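Local coordinates for protein leucine--tRNA ligase (Agrobacterium radiobacter, PDB 5AH5) that probably charges tRNA(Leu) with L-leucine at the expense of ATP, as a class I aminoacyl-tRNA synthetase linked to self-immunity against the antibiotic toxic moiety 84, at residues N507-S511 with S512-K516; P742-E746 with R747-A751; M768-P771 with V772-E776; D778-S781 with T782-L786; P787-R790 with S791-D795. All coordinates share one frame; numbering follows the deposited sequence.

Contact 1 (N507-S511 with S512-K516); sequences NPIDS and SLCNK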
loop_
_atom_site.group_PDB
_atom_site.type_symbol
_atom_site.label_atom_id
_atom_site.label_comp_id
_atom_site.label_asym_id
_atom_site.label_seq_id
_atom_site.Cartn_x
_atom_site.Cartn_y
_atom_site.Cartn_z
ATOM N N ASN B 507 9.153 -22.828 11.198
ATOM C CA ASN B 507 9.963 -22.152 10.192
ATOM C C ASN B 507 9.288 -20.792 9.858
ATOM O O ASN B 507 8.095 -20.699 9.885
ATOM C CB ASN B 507 10.047 -22.993 8.932
ATOM C CG ASN B 507 10.638 -24.359 9.182
ATOM O OD1 ASN B 507 9.996 -25.378 8.909
ATOM N ND2 ASN B 507 11.868 -24.386 9.726
ATOM N N PRO B 508 10.055 -19.745 9.613
ATOM C CA PRO B 508 9.414 -18.457 9.449
ATOM C C PRO B 508 8.446 -18.480 8.245
ATOM O O PRO B 508 7.222 -18.223 8.429
ATOM C CB PRO B 508 10.572 -17.484 9.249
ATOM C CG PRO B 508 11.820 -18.209 9.512
ATOM C CD PRO B 508 11.530 -19.669 9.565
ATOM N N ILE B 509 8.943 -18.968 7.110
ATOM C CA ILE B 509 8.189 -18.988 5.853
ATOM C C ILE B 509 8.123 -20.391 5.171
ATOM O O ILE B 509 9.134 -21.035 4.963
ATOM C CB ILE B 509 8.816 -18.021 4.895
ATOM C CG1 ILE B 509 8.677 -16.600 5.422
ATOM C CG2 ILE B 509 8.124 -18.094 3.542
ATOM C CD1 ILE B 509 9.540 -15.596 4.686
ATOM N N ASP B 510 6.914 -20.822 4.827
ATOM C CA ASP B 510 6.664 -22.069 4.151
ATOM C C ASP B 510 6.848 -21.786 2.648
ATOM O O ASP B 510 5.937 -21.285 1.991
ATOM C CB ASP B 510 5.261 -22.548 4.519
ATOM C CG ASP B 510 4.961 -23.940 3.971
ATOM O OD1 ASP B 510 5.354 -24.215 2.826
ATOM O OD2 ASP B 510 4.292 -24.717 4.656
ATOM N N SER B 511 8.068 -22.021 2.155
ATOM C CA SER B 511 8.432 -21.768 0.771
ATOM C C SER B 511 7.456 -22.364 -0.227
ATOM O O SER B 511 7.080 -21.719 -1.192
ATOM C CB SER B 511 9.853 -22.321 0.504
ATOM O OG SER B 511 10.790 -21.612 1.312
ATOM N N SER B 512 7.027 -23.588 0.019
ATOM C CA SER B 512 6.253 -24.273 -0.976
ATOM C C SER B 512 4.808 -23.678 -1.035
ATOM O O SER B 512 4.298 -23.454 -2.143
ATOM C CB SER B 512 6.377 -25.819 -0.810
ATOM O OG SER B 512 5.364 -26.378 0.008
ATOM N N LEU B 513 4.191 -23.348 0.112
ATOM C CA LEU B 513 2.900 -22.630 0.113
ATOM C C LEU B 513 3.004 -21.215 -0.490
ATOM O O LEU B 513 2.201 -20.844 -1.344
ATOM C CB LEU B 513 2.299 -22.510 1.529
ATOM C CG LEU B 513 1.630 -23.702 2.197
ATOM C CD1 LEU B 513 0.790 -23.282 3.387
ATOM C CD2 LEU B 513 0.748 -24.424 1.185
ATOM N N CYS B 514 3.987 -20.443 -0.017
ATOM C CA CYS B 514 4.210 -19.065 -0.423
ATOM C C CYS B 514 4.441 -18.891 -1.886
ATOM O O CYS B 514 4.007 -17.909 -2.476
ATOM C CB CYS B 514 5.451 -18.493 0.240
ATOM S SG CYS B 514 5.041 -17.611 1.709
ATOM N N ASN B 515 5.230 -19.781 -2.460
ATOM C CA ASN B 515 5.503 -19.686 -3.898
ATOM C C ASN B 515 4.285 -19.997 -4.781
ATOM O O ASN B 515 4.267 -19.639 -5.946
ATOM C CB ASN B 515 6.699 -20.558 -4.274
ATOM C CG ASN B 515 8.027 -19.999 -3.755
ATOM O OD1 ASN B 515 8.237 -18.774 -3.620
ATOM N ND2 ASN B 515 8.949 -20.894 -3.515
ATOM N N LYS B 516 3.280 -20.653 -4.223
ATOM C CA LYS B 516 2.013 -20.868 -4.902
ATOM C C LYS B 516 1.039 -19.725 -4.660
ATOM O O LYS B 516 0.470 -19.227 -5.613
ATOM C CB LYS B 516 1.412 -22.172 -4.451
ATOM C CG LYS B 516 2.128 -23.321 -5.120
ATOM C CD LYS B 516 1.594 -24.652 -4.654
ATOM C CE LYS B 516 2.239 -25.791 -5.459
ATOM N NZ LYS B 516 2.223 -27.099 -4.732
#
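The carboxylate of Asp510 turns one face to Leu513, which meets it with both backbone and side chain. Leu513 CG lies over this face, 3.8 Å from Asp510 CG. On the same side, Leu513 N donates to Asp510 OD1 at 3.1 Å, in a nearly straight bond that reaches the oxygen from about 50° above the carboxylate plane. With chi1 at -174°, Asp510 CG points away from the backbone N and carries the acid over the first turn of the following helix. The second flat group, the Asn515 amide, has Ser511 O above its plane; at 3.1 Å from Asn515 ND2 the angle is too poor for a hydrogen bond. The other end of the amide, Asn515 OD1, accepts from Glu551 N, and Ser511 OG bonds to Tyr549 O, so two polar side chains tie the helix to the loop at 549-551. Asp510 is thus the N-cap of helix 511-517, within the class I synthetase family region. Aspartate suits the place because it is short enough to reach an amide of the first turn, and its negative charge would interact favourably with the positive end of the helix dipole. Ile509, just before the cap, rests CG2 on Cys514 SG at 3.6 Å, forming the hydrophobic staple between residues N' and N4. Behind it the regular ladder begins, with Cys514 N donating to Asp510 O at 2.9 Å and Asn515 N to Ser511 O at 3.0 Å.

Contact 2 (P742-E746 with R747-A751); sequences PTINE and RLVQA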
loop_
_atom_site.group_PDB
_atom_site.type_symbol
_atom_site.label_atom_id
_atom_site.label_comp_id
_atom_site.label_asym_id
_atom_site.label_seq_id
_atom_site.Cartn_x
_atom_site.Cartn_y
_atom_site.Cartn_z
ATOM N N PRO B 742 -22.293 -15.609 -11.780
ATOM C CA PRO B 742 -22.921 -15.684 -13.098
ATOM C C PRO B 742 -21.949 -15.463 -14.226
ATOM O O PRO B 742 -20.959 -14.681 -14.099
ATOM C CB PRO B 742 -23.925 -14.538 -13.080
ATOM C CG PRO B 742 -24.120 -14.197 -11.660
ATOM C CD PRO B 742 -22.853 -14.540 -10.955
ATOM N N THR B 743 -22.254 -16.096 -15.347
ATOM C CA THR B 743 -21.517 -15.905 -16.596
ATOM C C THR B 743 -22.439 -15.366 -17.701
ATOM O O THR B 743 -23.611 -15.696 -17.744
ATOM C CB THR B 743 -20.886 -17.235 -17.044
ATOM O OG1 THR B 743 -21.917 -18.194 -17.245
ATOM C CG2 THR B 743 -19.938 -17.776 -15.939
ATOM N N ILE B 744 -21.878 -14.563 -18.598
ATOM C CA ILE B 744 -22.630 -14.030 -19.715
ATOM C C ILE B 744 -23.162 -15.177 -20.607
ATOM O O ILE B 744 -22.411 -16.036 -21.022
ATOM C CB ILE B 744 -21.788 -13.062 -20.522
ATOM C CG1 ILE B 744 -21.587 -11.774 -19.731
ATOM C CG2 ILE B 744 -22.494 -12.714 -21.835
ATOM C CD1 ILE B 744 -20.498 -10.880 -20.296
ATOM N N ASN B 745 -24.479 -15.235 -20.788
ATOM C CA ASN B 745 -25.075 -16.100 -21.809
ATOM C C ASN B 745 -25.047 -15.333 -23.139
ATOM O O ASN B 745 -25.801 -14.377 -23.304
ATOM C CB ASN B 745 -26.479 -16.504 -21.407
ATOM C CG ASN B 745 -27.076 -17.505 -22.380
ATOM O OD1 ASN B 745 -27.047 -17.318 -23.616
ATOM N ND2 ASN B 745 -27.607 -18.563 -21.840
ATOM N N GLU B 746 -24.095 -15.693 -24.008
ATOM C CA GLU B 746 -23.818 -14.969 -25.274
ATOM C C GLU B 746 -24.992 -14.975 -26.294
ATOM O O GLU B 746 -25.035 -14.120 -27.147
ATOM C CB GLU B 746 -22.545 -15.506 -25.967
ATOM C CG GLU B 746 -21.239 -14.829 -25.529
ATOM C CD GLU B 746 -21.030 -13.448 -26.167
ATOM O OE1 GLU B 746 -21.450 -13.231 -27.337
ATOM O OE2 GLU B 746 -20.434 -12.564 -25.501
ATOM N N ARG B 747 -25.921 -15.916 -26.168
ATOM C CA ARG B 747 -27.207 -15.872 -26.904
ATOM C C ARG B 747 -28.088 -14.672 -26.489
ATOM O O ARG B 747 -28.924 -14.250 -27.288
ATOM C CB ARG B 747 -28.088 -17.146 -26.717
ATOM C CG ARG B 747 -27.458 -18.527 -26.881
ATOM C CD ARG B 747 -27.934 -19.337 -28.086
ATOM N NE ARG B 747 -29.386 -19.367 -28.270
ATOM C CZ ARG B 747 -30.218 -20.369 -27.957
ATOM N NH1 ARG B 747 -29.800 -21.516 -27.404
ATOM N NH2 ARG B 747 -31.519 -20.209 -28.187
ATOM N N LEU B 748 -27.954 -14.157 -25.256
ATOM C CA LEU B 748 -28.870 -13.109 -24.789
ATOM C C LEU B 748 -28.310 -11.721 -24.784
ATOM O O LEU B 748 -29.036 -10.788 -24.497
ATOM C CB LEU B 748 -29.435 -13.482 -23.453
ATOM C CG LEU B 748 -30.254 -14.750 -23.493
ATOM C CD1 LEU B 748 -30.404 -15.305 -22.102
ATOM C CD2 LEU B 748 -31.640 -14.463 -24.111
ATOM N N VAL B 749 -27.063 -11.572 -25.203
ATOM C CA VAL B 749 -26.334 -10.315 -25.141
ATOM C C VAL B 749 -26.750 -9.266 -26.165
ATOM O O VAL B 749 -26.669 -8.051 -25.865
ATOM C CB VAL B 749 -24.802 -10.576 -25.305
ATOM C CG1 VAL B 749 -23.990 -9.292 -25.524
ATOM C CG2 VAL B 749 -24.303 -11.303 -24.081
ATOM N N GLN B 750 -27.107 -9.684 -27.391
ATOM C CA GLN B 750 -27.726 -8.740 -28.363
ATOM C C GLN B 750 -29.161 -9.064 -28.303
ATOM O O GLN B 750 -29.518 -10.235 -28.266
ATOM C CB GLN B 750 -27.267 -8.948 -29.787
ATOM C CG GLN B 750 -25.790 -8.711 -30.041
ATOM C CD GLN B 750 -25.322 -9.439 -31.290
ATOM O OE1 GLN B 750 -25.639 -10.623 -31.502
ATOM N NE2 GLN B 750 -24.562 -8.738 -32.131
ATOM N N ALA B 751 -29.996 -8.037 -28.280
ATOM C CA ALA B 751 -31.426 -8.226 -28.439
ATOM C C ALA B 751 -31.668 -8.213 -29.976
ATOM O O ALA B 751 -30.710 -8.307 -30.766
ATOM C CB ALA B 751 -32.211 -7.119 -27.729
HETATM O O HOH W 1 -26.512 -11.988 -28.743
#
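Asn745 meets the residues after it with two oxygens. Its backbone O accepts from Leu748 N at 2.9 Å, the donor standing 46° above the carbonyl plane. Its side-chain OD1 reaches Arg747 N at 3.1 Å, a weak bond because the N-H points well off the oxygen. The anti placement of Asn745 CG relative to N (chi1 -175°) makes this reach possible, and OD1 also comes within 3.3 Å of Arg747 CB as the two side chains start out alongside each other. Leu748 CD1 comes across Asn745 CG at 4.0 Å. Flanking the turn, Ile744 CG2 and Val749 CG2 are only 3.2 Å apart, closer than ordinary methyl packing, so the exact spacing is doubtful although the branched pair clearly abuts. A water bridges Glu746 O and Gln750, donating to Glu746 O at 3.0 Å and accepting from Gln750 N at 2.7 Å; it also reaches Gln750 OE1. Further out, Gln663 OE1 accepts from Asn745 N, while Leu748 packs on Arg656 and Gln663; leucine suits this buried place against helix 653-674. Asparagine fits because its short side chain puts an amide oxygen within weak bonding distance of the N-H two residues on: this is an Asx turn laid over a type I beta turn, residues 745-748, in the loop between helix 720-729 and strand 753-760, within the anticodon-binding family region.

Contact 3 (M768-P771 with V772-E776); sequences MTIP and VNLAE. With SO4 (sulfate ion), chain K.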
loop_
_atom_site.group_PDB
_atom_site.type_symbol
_atom_site.label_atom_id
_atom_site.label_comp_id
_atom_site.label_asym_id
_atom_site.label_seq_id
_atom_site.Cartn_x
_atom_site.Cartn_y
_atom_site.Cartn_z
ATOM N N MET B 768 -30.586 5.802 -34.917
ATOM C CA MET B 768 -31.359 5.007 -35.825
ATOM C C MET B 768 -31.441 3.623 -35.127
ATOM O O MET B 768 -30.465 3.131 -34.578
ATOM C CB MET B 768 -30.533 4.955 -37.112
ATOM C CG MET B 768 -30.951 4.033 -38.194
ATOM S SD MET B 768 -29.672 3.892 -39.447
ATOM C CE MET B 768 -28.263 3.191 -38.611
ATOM N N THR B 769 -32.616 3.042 -35.103
ATOM C CA THR B 769 -32.818 1.681 -34.599
ATOM C C THR B 769 -32.923 0.731 -35.765
ATOM O O THR B 769 -33.749 0.951 -36.662
ATOM C CB THR B 769 -34.095 1.639 -33.776
ATOM O OG1 THR B 769 -33.949 2.605 -32.743
ATOM C CG2 THR B 769 -34.323 0.275 -33.134
ATOM N N ILE B 770 -32.085 -0.299 -35.781
ATOM C CA ILE B 770 -32.108 -1.286 -36.860
ATOM C C ILE B 770 -32.061 -2.696 -36.260
ATOM O O ILE B 770 -31.561 -2.848 -35.175
ATOM C CB ILE B 770 -30.864 -1.156 -37.774
ATOM C CG1 ILE B 770 -29.605 -0.923 -36.946
ATOM C CG2 ILE B 770 -31.075 -0.005 -38.755
ATOM C CD1 ILE B 770 -28.319 -1.246 -37.645
ATOM N N PRO B 771 -32.493 -3.716 -36.999
ATOM C CA PRO B 771 -32.233 -5.112 -36.653
ATOM C C PRO B 771 -30.779 -5.393 -36.523
ATOM O O PRO B 771 -29.978 -4.805 -37.253
ATOM C CB PRO B 771 -32.735 -5.909 -37.859
ATOM C CG PRO B 771 -33.594 -4.974 -38.662
ATOM C CD PRO B 771 -33.243 -3.564 -38.268
ATOM N N VAL B 772 -30.432 -6.280 -35.581
ATOM C CA VAL B 772 -29.080 -6.821 -35.451
ATOM C C VAL B 772 -28.761 -7.646 -36.718
ATOM O O VAL B 772 -29.681 -8.218 -37.343
ATOM C CB VAL B 772 -29.014 -7.693 -34.158
ATOM C CG1 VAL B 772 -27.709 -8.465 -34.062
ATOM C CG2 VAL B 772 -29.168 -6.794 -32.964
ATOM N N ASN B 773 -27.488 -7.718 -37.101
ATOM C CA ASN B 773 -27.058 -8.469 -38.334
ATOM C C ASN B 773 -27.589 -7.941 -39.639
ATOM O O ASN B 773 -27.669 -8.696 -40.629
ATOM C CB ASN B 773 -27.463 -9.952 -38.297
ATOM C CG ASN B 773 -27.020 -10.634 -37.040
ATOM O OD1 ASN B 773 -25.838 -10.553 -36.675
ATOM N ND2 ASN B 773 -27.965 -11.302 -36.346
ATOM N N LEU B 774 -27.990 -6.679 -39.672
ATOM C CA LEU B 774 -28.351 -6.067 -40.944
ATOM C C LEU B 774 -27.037 -6.056 -41.724
ATOM O O LEU B 774 -25.951 -5.798 -41.184
ATOM C CB LEU B 774 -28.964 -4.666 -40.760
ATOM C CG LEU B 774 -29.926 -4.169 -41.864
ATOM C CD1 LEU B 774 -31.137 -5.090 -42.097
ATOM C CD2 LEU B 774 -30.368 -2.759 -41.512
ATOM N N ALA B 775 -27.116 -6.466 -42.974
ATOM C CA ALA B 775 -25.981 -6.356 -43.875
ATOM C C ALA B 775 -25.426 -4.910 -43.913
ATOM O O ALA B 775 -26.174 -3.934 -43.863
ATOM C CB ALA B 775 -26.409 -6.797 -45.256
ATOM N N GLU B 776 -24.106 -4.787 -44.026
ATOM C CA GLU B 776 -23.466 -3.494 -44.060
ATOM C C GLU B 776 -24.041 -2.584 -45.183
ATOM O O GLU B 776 -24.314 -1.384 -44.955
ATOM C CB GLU B 776 -21.955 -3.671 -44.126
ATOM C CG GLU B 776 -21.216 -2.439 -43.744
ATOM C CD GLU B 776 -19.721 -2.629 -43.756
ATOM O OE1 GLU B 776 -19.242 -3.506 -43.006
ATOM O OE2 GLU B 776 -19.036 -1.877 -44.492
HETATM S S SO4 K . -35.580 5.367 -35.030
HETATM O O1 SO4 K . -34.845 6.562 -34.532
HETATM O O2 SO4 K . -35.012 4.741 -36.264
HETATM O O3 SO4 K . -37.013 5.716 -35.204
HETATM O O4 SO4 K . -35.495 4.372 -33.934
#
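Pro771 and Leu774 mark the ends of a type II beta turn that lacks its usual backbone hydrogen bond: Pro771 O and Leu774 N stand 3.6 Å apart. With no bond across the turn, the contact is made by Leu774 packing on Ile770 and Pro771. Asn773 takes a left-handed conformation (phi 64°), which asparagine tolerates better than most residues. Leu774 then turns back toward the strand. Its CG is anti to the backbone N (chi1 -154°), and the CD2 branch settles against Ile770 CG2 at 4.0 Å, while CD1 approaches the ring of Pro771 at CG, 4.2 Å away. Ile770 holds CG1 between its N and carbonyl carbon (chi1 42°), with CG2 beside the N, where the leucine methyl meets it. Proline suits the strand's end, since it has no N-H to offer a further sheet bond. Earlier in the strand, Thr769 grips a sulfate, probably from the crystallisation liquor. Thr769 OG1 donates to sulfate O4 at 2.6 Å. Thr769 N gives a straight bond to sulfate O2 at 3.2 Å and a weak one to O4. The turn joins edge strand 763-771 to helix 776-785. The strand pairs with strand 753-760 through Met768 with Leu756 and Ile770 with Ile754, and Val772 continues the pairing just past its end, with Glu752. On the helix, Ile770 and Leu774 both pack against Ile779, and Met768 lies on Thr782 and Val783.

Contact 4 (D778-S781 with T782-L786); sequences DILS and TVLAL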
loop_
_atom_site.group_PDB
_atom_site.type_symbol
_atom_site.label_atom_id
_atom_site.label_comp_id
_atom_site.label_asym_id
_atom_site.label_seq_id
_atom_site.Cartn_x
_atom_site.Cartn_y
_atom_site.Cartn_z
ATOM N N ASP B 778 -27.089 -2.627 -46.371
ATOM C CA ASP B 778 -28.443 -2.250 -45.886
ATOM C C ASP B 778 -28.380 -1.234 -44.764
ATOM O O ASP B 778 -29.241 -0.337 -44.689
ATOM C CB ASP B 778 -29.242 -3.486 -45.465
ATOM C CG ASP B 778 -29.576 -4.431 -46.646
ATOM O OD1 ASP B 778 -29.428 -4.032 -47.830
ATOM O OD2 ASP B 778 -30.007 -5.586 -46.376
ATOM N N ILE B 779 -27.369 -1.342 -43.885
ATOM C CA ILE B 779 -27.167 -0.324 -42.870
ATOM C C ILE B 779 -26.934 1.029 -43.541
ATOM O O ILE B 779 -27.649 1.981 -43.283
ATOM C CB ILE B 779 -26.000 -0.652 -41.919
ATOM C CG1 ILE B 779 -26.336 -1.877 -41.101
ATOM C CG2 ILE B 779 -25.667 0.545 -41.030
ATOM C CD1 ILE B 779 -25.201 -2.363 -40.207
ATOM N N LEU B 780 -25.979 1.092 -44.445
ATOM C CA LEU B 780 -25.706 2.327 -45.171
ATOM C C LEU B 780 -26.931 2.848 -45.928
ATOM O O LEU B 780 -27.262 4.012 -45.874
ATOM C CB LEU B 780 -24.580 2.121 -46.192
ATOM C CG LEU B 780 -24.162 3.363 -46.934
ATOM C CD1 LEU B 780 -23.533 4.371 -46.002
ATOM C CD2 LEU B 780 -23.212 2.980 -48.054
ATOM N N SER B 781 -27.588 1.972 -46.634
ATOM C CA SER B 781 -28.789 2.367 -47.372
ATOM C C SER B 781 -29.894 2.908 -46.394
ATOM O O SER B 781 -30.511 3.943 -46.650
ATOM C CB SER B 781 -29.262 1.168 -48.217
ATOM O OG SER B 781 -30.619 1.258 -48.395
ATOM N N THR B 782 -30.055 2.277 -45.235
ATOM C CA THR B 782 -30.998 2.772 -44.228
ATOM C C THR B 782 -30.603 4.149 -43.660
ATOM O O THR B 782 -31.471 5.035 -43.499
ATOM C CB THR B 782 -31.179 1.748 -43.088
ATOM O OG1 THR B 782 -31.590 0.522 -43.687
ATOM C CG2 THR B 782 -32.262 2.206 -42.045
ATOM N N VAL B 783 -29.321 4.337 -43.422
ATOM C CA VAL B 783 -28.761 5.607 -42.910
ATOM C C VAL B 783 -28.969 6.748 -43.934
ATOM O O VAL B 783 -29.360 7.849 -43.569
ATOM C CB VAL B 783 -27.246 5.529 -42.535
ATOM C CG1 VAL B 783 -26.751 6.849 -41.981
ATOM C CG2 VAL B 783 -26.991 4.480 -41.473
ATOM N N LEU B 784 -28.716 6.477 -45.204
ATOM C CA LEU B 784 -28.776 7.509 -46.252
ATOM C C LEU B 784 -30.190 7.936 -46.485
ATOM O O LEU B 784 -30.401 9.042 -46.898
ATOM C CB LEU B 784 -28.124 7.080 -47.573
ATOM C CG LEU B 784 -26.628 6.815 -47.431
ATOM C CD1 LEU B 784 -26.069 6.191 -48.708
ATOM C CD2 LEU B 784 -25.918 8.074 -47.035
ATOM N N ALA B 785 -31.128 7.080 -46.145
ATOM C CA ALA B 785 -32.531 7.391 -46.187
ATOM C C ALA B 785 -33.079 8.212 -45.046
ATOM O O ALA B 785 -34.112 8.789 -45.213
ATOM C CB ALA B 785 -33.331 6.094 -46.297
ATOM N N LEU B 786 -32.405 8.335 -43.910
ATOM C CA LEU B 786 -32.916 9.181 -42.852
ATOM C C LEU B 786 -33.087 10.634 -43.306
ATOM O O LEU B 786 -32.231 11.162 -44.013
ATOM C CB LEU B 786 -31.983 9.169 -41.654
ATOM C CG LEU B 786 -31.691 7.791 -41.061
ATOM C CD1 LEU B 786 -30.582 7.927 -40.023
ATOM C CD2 LEU B 786 -32.976 7.210 -40.458
#
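Hydrogen bonds of the backbone carry most of this contact, joining Asp778 to Thr782, Ile779 to Val783, Leu780 to Leu784 and Ser781 to Ala785 in the i to i+4 ladder of an alpha helix. The bonds from Val783 N to Ile779 O and from Leu784 N to Leu780 O are each 2.9 Å long. The one from Ala785 N to Ser781 O lengthens to 3.2 Å near the helix end. A side chain adds a polar bond to the ladder. Thr782 OG1, anti to its carbonyl carbon (chi1 -56°), donates to Asp778 O at 2.7 Å, while Thr782 N donates to the same oxygen at 2.8 Å. The two donors come from opposite faces of the carbonyl plane, so one oxygen is gripped by two bonds of one residue. Threonine suits the position because its hydroxyl can be satisfied by the helix itself, while CG2, anti to the backbone N, packs on Met768. The apolar contacts form between side chains one turn apart: Leu784 CD1 lies against Leu780 CG at 3.8 Å, and the CG2 methyls of Ile779 and Val783 meet at 4.2 Å. Around the helix, Ile779, Leu780 and Leu784 touch Tyr803, Tyr801 and Leu798 of strand 798-804, Leu780 and Val783 reach Leu811 of strand 808-813, where Val783 also meets Ile809, and Ile779 and Val783 pack on Ile770 and Met768 of strand 763-771.

Contact 5 (P787-R790 with S791-D795); sequences PEVR and SRLSD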
loop_
_atom_site.group_PDB
_atom_site.type_symbol
_atom_site.label_atom_id
_atom_site.label_comp_id
_atom_site.label_asym_id
_atom_site.label_seq_id
_atom_site.Cartn_x
_atom_site.Cartn_y
_atom_site.Cartn_z
ATOM N N PRO B 787 -34.173 11.292 -42.888
ATOM C CA PRO B 787 -34.366 12.637 -43.416
ATOM C C PRO B 787 -33.268 13.622 -43.157
ATOM O O PRO B 787 -32.952 14.469 -44.012
ATOM C CB PRO B 787 -35.641 13.110 -42.693
ATOM C CG PRO B 787 -36.430 11.873 -42.522
ATOM C CD PRO B 787 -35.428 10.745 -42.321
ATOM N N GLU B 788 -32.732 13.559 -41.948
ATOM C CA GLU B 788 -31.689 14.424 -41.503
ATOM C C GLU B 788 -30.434 14.215 -42.314
ATOM O O GLU B 788 -29.735 15.166 -42.625
ATOM C CB GLU B 788 -31.346 14.127 -40.035
ATOM C CG GLU B 788 -32.323 14.665 -39.027
ATOM C CD GLU B 788 -33.449 13.675 -38.711
ATOM O OE1 GLU B 788 -33.540 12.564 -39.344
ATOM O OE2 GLU B 788 -34.249 14.041 -37.843
ATOM N N VAL B 789 -30.182 12.977 -42.681
ATOM C CA VAL B 789 -29.017 12.609 -43.501
ATOM C C VAL B 789 -29.227 12.987 -44.984
ATOM O O VAL B 789 -28.370 13.583 -45.565
ATOM C CB VAL B 789 -28.718 11.103 -43.334
ATOM C CG1 VAL B 789 -27.550 10.671 -44.225
ATOM C CG2 VAL B 789 -28.404 10.803 -41.843
ATOM N N ARG B 790 -30.352 12.638 -45.569
ATOM C CA ARG B 790 -30.729 13.074 -46.923
ATOM C C ARG B 790 -30.647 14.605 -47.029
ATOM O O ARG B 790 -30.135 15.132 -48.010
ATOM C CB ARG B 790 -32.159 12.645 -47.283
ATOM C CG ARG B 790 -32.312 11.674 -48.420
ATOM C CD ARG B 790 -33.737 11.108 -48.552
ATOM N NE ARG B 790 -33.697 9.711 -49.018
ATOM C CZ ARG B 790 -34.665 8.824 -48.802
ATOM N NH1 ARG B 790 -35.780 9.149 -48.148
ATOM N NH2 ARG B 790 -34.513 7.584 -49.240
ATOM N N SER B 791 -31.100 15.295 -45.991
ATOM C CA SER B 791 -31.069 16.754 -45.980
ATOM C C SER B 791 -29.624 17.260 -46.028
ATOM O O SER B 791 -29.256 18.022 -46.895
ATOM C CB SER B 791 -31.795 17.312 -44.750
ATOM O OG SER B 791 -33.177 16.951 -44.750
ATOM N N ARG B 792 -28.802 16.788 -45.113
ATOM C CA ARG B 792 -27.425 17.257 -44.999
ATOM C C ARG B 792 -26.528 16.844 -46.151
ATOM O O ARG B 792 -25.542 17.499 -46.382
ATOM C CB ARG B 792 -26.826 16.763 -43.707
ATOM C CG ARG B 792 -27.294 17.604 -42.539
ATOM C CD ARG B 792 -27.156 16.863 -41.248
ATOM N NE ARG B 792 -27.934 17.570 -40.229
ATOM C CZ ARG B 792 -27.438 18.516 -39.459
ATOM N NH1 ARG B 792 -26.163 18.912 -39.576
ATOM N NH2 ARG B 792 -28.228 19.100 -38.587
ATOM N N LEU B 793 -26.850 15.766 -46.854
ATOM C CA LEU B 793 -26.131 15.361 -48.063
ATOM C C LEU B 793 -26.796 15.839 -49.347
ATOM O O LEU B 793 -26.385 15.417 -50.429
ATOM C CB LEU B 793 -25.991 13.829 -48.156
ATOM C CG LEU B 793 -25.466 13.043 -46.948
ATOM C CD1 LEU B 793 -24.990 11.655 -47.342
ATOM C CD2 LEU B 793 -24.404 13.802 -46.178
ATOM N N SER B 794 -27.823 16.679 -49.282
ATOM C CA SER B 794 -28.513 17.027 -50.542
ATOM C C SER B 794 -27.623 17.905 -51.453
ATOM O O SER B 794 -27.863 17.947 -52.648
ATOM C CB SER B 794 -29.844 17.732 -50.287
ATOM O OG SER B 794 -29.538 18.891 -49.567
ATOM N N ASP B 795 -26.597 18.550 -50.900
ATOM C CA ASP B 795 -25.631 19.349 -51.701
ATOM C C ASP B 795 -24.153 18.950 -51.479
ATOM O O ASP B 795 -23.260 19.756 -51.620
ATOM C CB ASP B 795 -25.831 20.869 -51.407
ATOM C CG ASP B 795 -25.434 21.273 -49.961
ATOM O OD1 ASP B 795 -25.592 20.443 -49.010
ATOM O OD2 ASP B 795 -24.966 22.433 -49.775
#
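Helix 787-792, a short helix next to the bound RNA, begins at Pro787 and ends within this contact, and Ser791 ties itself to Pro787, one turn back. Ser791 N and OG both donate to Pro787 O, at 2.8 Å and 2.6 Å, from opposite faces of the carbonyl plane. The hydroxyl gets there because OG is anti to the carbonyl carbon (chi1 -62°). Proline is well suited to begin a helix, as its missing N-H costs no bond there, and its carbonyl takes two bonds. The ladder goes on through Arg792 N to Glu788 O at 3.1 Å and Leu793 N to Val789 O at 3.0 Å. Val789 and Leu793 run alongside each other in the same direction, with CG1 and CD1 4.2 Å apart; their apolar chains face Leu811 and Val813 of strand 808-813. The extended chain of Arg792 passes over Glu788 O, which sits at the edge of the guanidinium, in plane, and carries that group to the RNA, where NH2 makes a salt bridge to a phosphate. The Glu788 carboxylate is paired with Arg766. A long basic side chain thus fits a place facing the nucleic acid backbone. Leu793 leaves helical geometry, and the chain is secured once more at Ser791 O, which accepts Ser794 N at 3.1 Å and Ser794 OG at 2.8 Å.

Overall arrangement
All five contacts lie in series, none nested or crossed, each local to its own short piece of chain. Contact 1 caps the start of helix 511-517 in the class I synthetase region, far from the rest: its centre is about 41 Å from that of contact 2. Contact 2 closes a turn in the loop before strand 753-760 and touches contact 3 where Ala751 and Gln750 meet Val772. Contact 3 closes a second turn, from strand 763-771 into the helix along which contact 4 lies and whose residues pack back on that strand. Contact 5 follows at once along helix 787-792, joined to contact 4 by Leu784 and Leu793. Contacts 3 to 5 thus tie the C-terminal mixed sheet to its two helices.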